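Local coordinates for protein L-threonine dehydrogenase (Flavobacterium frigidimaris, PDB 2YY7) that binds NAD and probably oxidises L-threonine at its 3-position, as a short-chain dehydrogenase/reductase resembling UDP-galactose 4-epimerase, at residues E202-M214 and K274-S286. Residues are numbered along the deposited sequence; the frame is centred on the assembly and turned at random.
Sequences ECFLSSETKMPMM and KIADSWPASIDDS
P212 and A281 meet where strand 211-215 of a short-chain dehydrogenase/reductase, built on a Rossmann fold, is flanked by the chain that follows helix 272-276, and they illustrate how two segments can interlock by shape with no hydrogen bond between them. The proline ring is the main bump. It sits in a hollow made by the carbonyls of P280 and A281 and the side chain of I283: P212 CD lies 3.3 Å from P280 O, CG rests 3.4 Å from A281 O, and the outer corner of the ring leans on I283 CG1. Without CG and CD, as with an alanine here, a gap would probably open over these carbonyls, leaving I283 CG1 only the CB of this residue to lean on.

Two residues earlier, the backbone carbonyl of K210 receives a CA-H...O contact from A281 CA (3.4 Å), while the aliphatic part of the lysine, extended with CG anti to the backbone N (chi1 -174°), runs past A281 CB. A281 O lies close to P212 N, which has no hydrogen to give, and instead accepts a hydrogen bond from S246 OG of the adjoining strand 245-247.

A second knob is A276 CB, on helix 272-276, which fits among T209 CG2, L205 CD2 and the tip of M211. M211 starts away from the other segment, but its chain turns at the thioether (chi3 89°), swinging CE back into the cleft between A276 and the W279 indole. I275 CG2 packs over one face of the indole, toward its rim, on the same side of the plane as the methionine methyl, and the bound NAD is about 7 Å from the W279 side chain at the nearest atoms. The methyl approaches the benzo ring obliquely, M211 CE standing 3.3 Å from W279 CE3 and 3.8 Å from A276 CB.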
loop_
_atom_site.group_PDB
_atom_site.type_symbol
_atom_site.label_atom_id
_atom_site.label_comp_id
_atom_site.label_asym_id
_atom_site.label_seq_id
_atom_site.Cartn_x
_atom_site.Cartn_y
_atom_site.Cartn_z
ATOM N N GLU A 202 27.147 -10.841 -19.931
ATOM C CA GLU A 202 26.300 -11.916 -19.444
ATOM C C GLU A 202 25.135 -11.223 -18.740
ATOM O O GLU A 202 25.276 -10.702 -17.635
ATOM C CB GLU A 202 27.083 -12.823 -18.490
ATOM C CG GLU A 202 28.188 -13.617 -19.202
ATOM C CD GLU A 202 28.879 -14.627 -18.299
ATOM O OE1 GLU A 202 29.736 -15.385 -18.798
ATOM O OE2 GLU A 202 28.568 -14.663 -17.093
ATOM N N CYS A 203 23.991 -11.209 -19.416
ATOM C CA CYS A 203 22.769 -10.561 -18.941
ATOM C C CYS A 203 22.021 -11.342 -17.854
ATOM O O CYS A 203 21.855 -12.557 -17.964
ATOM C CB CYS A 203 21.849 -10.340 -20.142
ATOM S SG CYS A 203 20.495 -9.191 -19.885
ATOM N N PHE A 204 21.553 -10.648 -16.815
ATOM C CA PHE A 204 20.829 -11.319 -15.741
ATOM C C PHE A 204 19.313 -11.412 -15.951
ATOM O O PHE A 204 18.567 -11.744 -15.028
ATOM C CB PHE A 204 21.153 -10.675 -14.381
ATOM C CG PHE A 204 20.721 -9.239 -14.247
ATOM C CD1 PHE A 204 19.379 -8.911 -14.077
ATOM C CD2 PHE A 204 21.669 -8.214 -14.233
ATOM C CE1 PHE A 204 18.986 -7.585 -13.888
ATOM C CE2 PHE A 204 21.286 -6.886 -14.045
ATOM C CZ PHE A 204 19.944 -6.570 -13.870
ATOM N N LEU A 205 18.877 -11.130 -17.175
ATOM C CA LEU A 205 17.471 -11.210 -17.569
ATOM C C LEU A 205 17.431 -11.927 -18.924
ATOM O O LEU A 205 18.350 -11.769 -19.727
ATOM C CB LEU A 205 16.876 -9.807 -17.707
ATOM C CG LEU A 205 15.830 -9.336 -16.688
ATOM C CD1 LEU A 205 16.210 -9.735 -15.268
ATOM C CD2 LEU A 205 15.686 -7.828 -16.813
ATOM N N SER A 206 16.380 -12.712 -19.173
ATOM C CA SER A 206 16.253 -13.441 -20.437
ATOM C C SER A 206 16.069 -12.480 -21.614
ATOM O O SER A 206 15.522 -11.385 -21.460
ATOM C CB SER A 206 15.097 -14.449 -20.368
ATOM O OG SER A 206 13.892 -13.837 -19.957
ATOM N N SER A 207 16.514 -12.918 -22.792
ATOM C CA SER A 207 16.504 -12.114 -24.013
ATOM C C SER A 207 15.260 -11.339 -24.433
ATOM O O SER A 207 15.385 -10.237 -24.965
ATOM C CB SER A 207 16.978 -12.967 -25.202
ATOM O OG SER A 207 15.963 -13.834 -25.673
ATOM N N GLU A 208 14.069 -11.888 -24.213
ATOM C CA GLU A 208 12.854 -11.195 -24.630
ATOM C C GLU A 208 12.084 -10.501 -23.502
ATOM O O GLU A 208 10.884 -10.261 -23.625
ATOM C CB GLU A 208 11.918 -12.169 -25.355
ATOM C CG GLU A 208 12.573 -12.950 -26.493
ATOM C CD GLU A 208 13.364 -12.065 -27.444
ATOM O OE1 GLU A 208 12.772 -11.130 -28.023
ATOM O OE2 GLU A 208 14.582 -12.311 -27.612
ATOM N N THR A 209 12.772 -10.175 -22.411
ATOM C CA THR A 209 12.145 -9.501 -21.276
ATOM C C THR A 209 11.945 -8.025 -21.622
ATOM O O THR A 209 12.833 -7.196 -21.406
ATOM C CB THR A 209 13.028 -9.625 -20.018
ATOM O OG1 THR A 209 13.261 -11.011 -19.741
ATOM C CG2 THR A 209 12.353 -8.987 -18.813
ATOM N N LYS A 210 10.777 -7.707 -22.175
ATOM C CA LYS A 210 10.454 -6.341 -22.573
ATOM C C LYS A 210 10.093 -5.493 -21.358
ATOM O O LYS A 210 9.250 -5.877 -20.550
ATOM C CB LYS A 210 9.294 -6.362 -23.571
ATOM C CG LYS A 210 8.935 -5.019 -24.176
ATOM C CD LYS A 210 7.791 -5.193 -25.161
ATOM C CE LYS A 210 7.303 -3.861 -25.693
ATOM N NZ LYS A 210 8.420 -3.116 -26.336
ATOM N N MET A 211 10.736 -4.336 -21.232
ATOM C CA MET A 211 10.483 -3.456 -20.095
ATOM C C MET A 211 10.455 -1.989 -20.478
ATOM O O MET A 211 10.985 -1.598 -21.520
ATOM C CB MET A 211 11.566 -3.644 -19.031
ATOM C CG MET A 211 11.722 -5.068 -18.528
ATOM S SD MET A 211 13.069 -5.170 -17.323
ATOM C CE MET A 211 12.173 -4.818 -15.820
ATOM N N PRO A 212 9.826 -1.154 -19.632
ATOM C CA PRO A 212 9.728 0.295 -19.851
ATOM C C PRO A 212 11.052 0.897 -19.384
ATOM O O PRO A 212 11.480 0.660 -18.248
ATOM C CB PRO A 212 8.580 0.717 -18.935
ATOM C CG PRO A 212 7.809 -0.557 -18.706
ATOM C CD PRO A 212 8.901 -1.573 -18.570
ATOM N N MET A 213 11.696 1.671 -20.253
ATOM C CA MET A 213 12.975 2.284 -19.921
ATOM C C MET A 213 12.991 3.762 -20.284
ATOM O O MET A 213 12.130 4.237 -21.026
ATOM C CB MET A 213 14.102 1.570 -20.674
ATOM C CG MET A 213 14.292 0.107 -20.294
ATOM S SD MET A 213 15.354 -0.113 -18.856
ATOM C CE MET A 213 15.737 -1.867 -18.986
ATOM N N MET A 214 13.980 4.477 -19.756
ATOM C CA MET A 214 14.138 5.898 -20.028
ATOM C C MET A 214 15.588 6.321 -19.817
ATOM O O MET A 214 16.244 5.867 -18.876
ATOM C CB MET A 214 13.224 6.720 -19.112
ATOM C CG MET A 214 13.292 8.224 -19.359
ATOM S SD MET A 214 12.122 9.129 -18.331
ATOM C CE MET A 214 10.560 8.688 -19.144
ATOM N N LYS A 274 12.404 -12.798 -11.841
ATOM C CA LYS A 274 11.097 -12.952 -11.212
ATOM C C LYS A 274 10.468 -11.592 -10.920
ATOM O O LYS A 274 9.248 -11.447 -10.943
ATOM C CB LYS A 274 11.229 -13.774 -9.924
ATOM C CG LYS A 274 11.663 -15.224 -10.180
ATOM C CD LYS A 274 11.760 -16.052 -8.901
ATOM C CE LYS A 274 12.876 -15.565 -7.984
ATOM N NZ LYS A 274 13.038 -16.466 -6.795
ATOM N N ILE A 275 11.303 -10.597 -10.642
ATOM C CA ILE A 275 10.799 -9.257 -10.375
ATOM C C ILE A 275 10.308 -8.681 -11.700
ATOM O O ILE A 275 9.184 -8.186 -11.799
ATOM C CB ILE A 275 11.905 -8.329 -9.814
ATOM C CG1 ILE A 275 12.429 -8.875 -8.482
ATOM C CG2 ILE A 275 11.358 -6.917 -9.649
ATOM C CD1 ILE A 275 13.526 -8.040 -7.853
ATOM N N ALA A 276 11.168 -8.746 -12.713
ATOM C CA ALA A 276 10.843 -8.239 -14.041
ATOM C C ALA A 276 9.560 -8.850 -14.603
ATOM O O ALA A 276 8.746 -8.148 -15.203
ATOM C CB ALA A 276 12.006 -8.500 -14.996
ATOM N N ASP A 277 9.382 -10.155 -14.421
ATOM C CA ASP A 277 8.185 -10.818 -14.930
ATOM C C ASP A 277 6.903 -10.320 -14.262
ATOM O O ASP A 277 5.815 -10.518 -14.793
ATOM C CB ASP A 277 8.285 -12.338 -14.770
ATOM C CG ASP A 277 9.358 -12.954 -15.662
ATOM O OD1 ASP A 277 9.624 -12.411 -16.755
ATOM O OD2 ASP A 277 9.924 -13.994 -15.273
ATOM N N SER A 278 7.023 -9.670 -13.105
ATOM C CA SER A 278 5.839 -9.157 -12.422
ATOM C C SER A 278 5.526 -7.716 -12.838
ATOM O O SER A 278 4.543 -7.134 -12.374
ATOM C CB SER A 278 6.010 -9.224 -10.903
ATOM O OG SER A 278 6.826 -8.170 -10.431
ATOM N N TRP A 279 6.354 -7.144 -13.713
ATOM C CA TRP A 279 6.143 -5.772 -14.178
ATOM C C TRP A 279 5.647 -5.698 -15.618
ATOM O O TRP A 279 5.794 -6.647 -16.387
ATOM C CB TRP A 279 7.436 -4.953 -14.102
ATOM C CG TRP A 279 8.004 -4.760 -12.742
ATOM C CD1 TRP A 279 7.402 -5.027 -11.545
ATOM C CD2 TRP A 279 9.293 -4.221 -12.434
ATOM N NE1 TRP A 279 8.240 -4.684 -10.509
ATOM C CE2 TRP A 279 9.407 -4.187 -11.028
ATOM C CE3 TRP A 279 10.365 -3.760 -13.214
ATOM C CZ2 TRP A 279 10.551 -3.710 -10.383
ATOM C CZ3 TRP A 279 11.505 -3.285 -12.570
ATOM C CH2 TRP A 279 11.587 -3.264 -11.169
ATOM N N PRO A 280 5.054 -4.552 -15.998
ATOM C CA PRO A 280 4.529 -4.313 -17.347
ATOM C C PRO A 280 5.666 -4.239 -18.364
ATOM O O PRO A 280 6.835 -4.142 -17.990
ATOM C CB PRO A 280 3.817 -2.968 -17.211
ATOM C CG PRO A 280 3.422 -2.930 -15.767
ATOM C CD PRO A 280 4.649 -3.468 -15.087
ATOM N N ALA A 281 5.315 -4.276 -19.646
ATOM C CA ALA A 281 6.310 -4.199 -20.709
ATOM C C ALA A 281 6.421 -2.762 -21.218
ATOM O O ALA A 281 7.516 -2.299 -21.559
ATOM C CB ALA A 281 5.925 -5.141 -21.860
ATOM N N SER A 282 5.288 -2.066 -21.267
ATOM C CA SER A 282 5.236 -0.677 -21.734
ATOM C C SER A 282 4.206 0.112 -20.920
ATOM O O SER A 282 3.237 -0.456 -20.421
ATOM C CB SER A 282 4.872 -0.634 -23.221
ATOM O OG SER A 282 3.595 -1.206 -23.432
ATOM N N ILE A 283 4.406 1.425 -20.822
ATOM C CA ILE A 283 3.541 2.294 -20.020
ATOM C C ILE A 283 2.826 3.416 -20.786
ATOM O O ILE A 283 3.415 4.047 -21.661
ATOM C CB ILE A 283 4.380 2.962 -18.888
ATOM C CG1 ILE A 283 5.026 1.891 -18.003
ATOM C CG2 ILE A 283 3.511 3.918 -18.072
ATOM C CD1 ILE A 283 4.055 1.091 -17.172
ATOM N N ASP A 284 1.563 3.666 -20.441
ATOM C CA ASP A 284 0.792 4.748 -21.064
ATOM C C ASP A 284 0.876 5.970 -20.147
ATOM O O ASP A 284 0.262 5.993 -19.083
ATOM C CB ASP A 284 -0.678 4.346 -21.240
ATOM C CG ASP A 284 -1.532 5.473 -21.824
ATOM O OD1 ASP A 284 -2.744 5.256 -22.031
ATOM O OD2 ASP A 284 -0.998 6.574 -22.074
ATOM N N ASP A 285 1.633 6.985 -20.561
ATOM C CA ASP A 285 1.795 8.183 -19.746
ATOM C C ASP A 285 1.055 9.404 -20.287
ATOM O O ASP A 285 1.543 10.528 -20.156
ATOM C CB ASP A 285 3.278 8.524 -19.616
ATOM C CG ASP A 285 3.917 8.870 -20.951
ATOM O OD1 ASP A 285 5.093 9.279 -20.951
ATOM O OD2 ASP A 285 3.247 8.732 -22.000
ATOM N N SER A 286 -0.122 9.189 -20.871
ATOM C CA SER A 286 -0.915 10.284 -21.438
ATOM C C SER A 286 -1.291 11.407 -20.467
ATOM O O SER A 286 -1.299 12.579 -20.854
ATOM C CB SER A 286 -2.189 9.730 -22.082
ATOM O OG SER A 286 -1.877 8.951 -23.226
#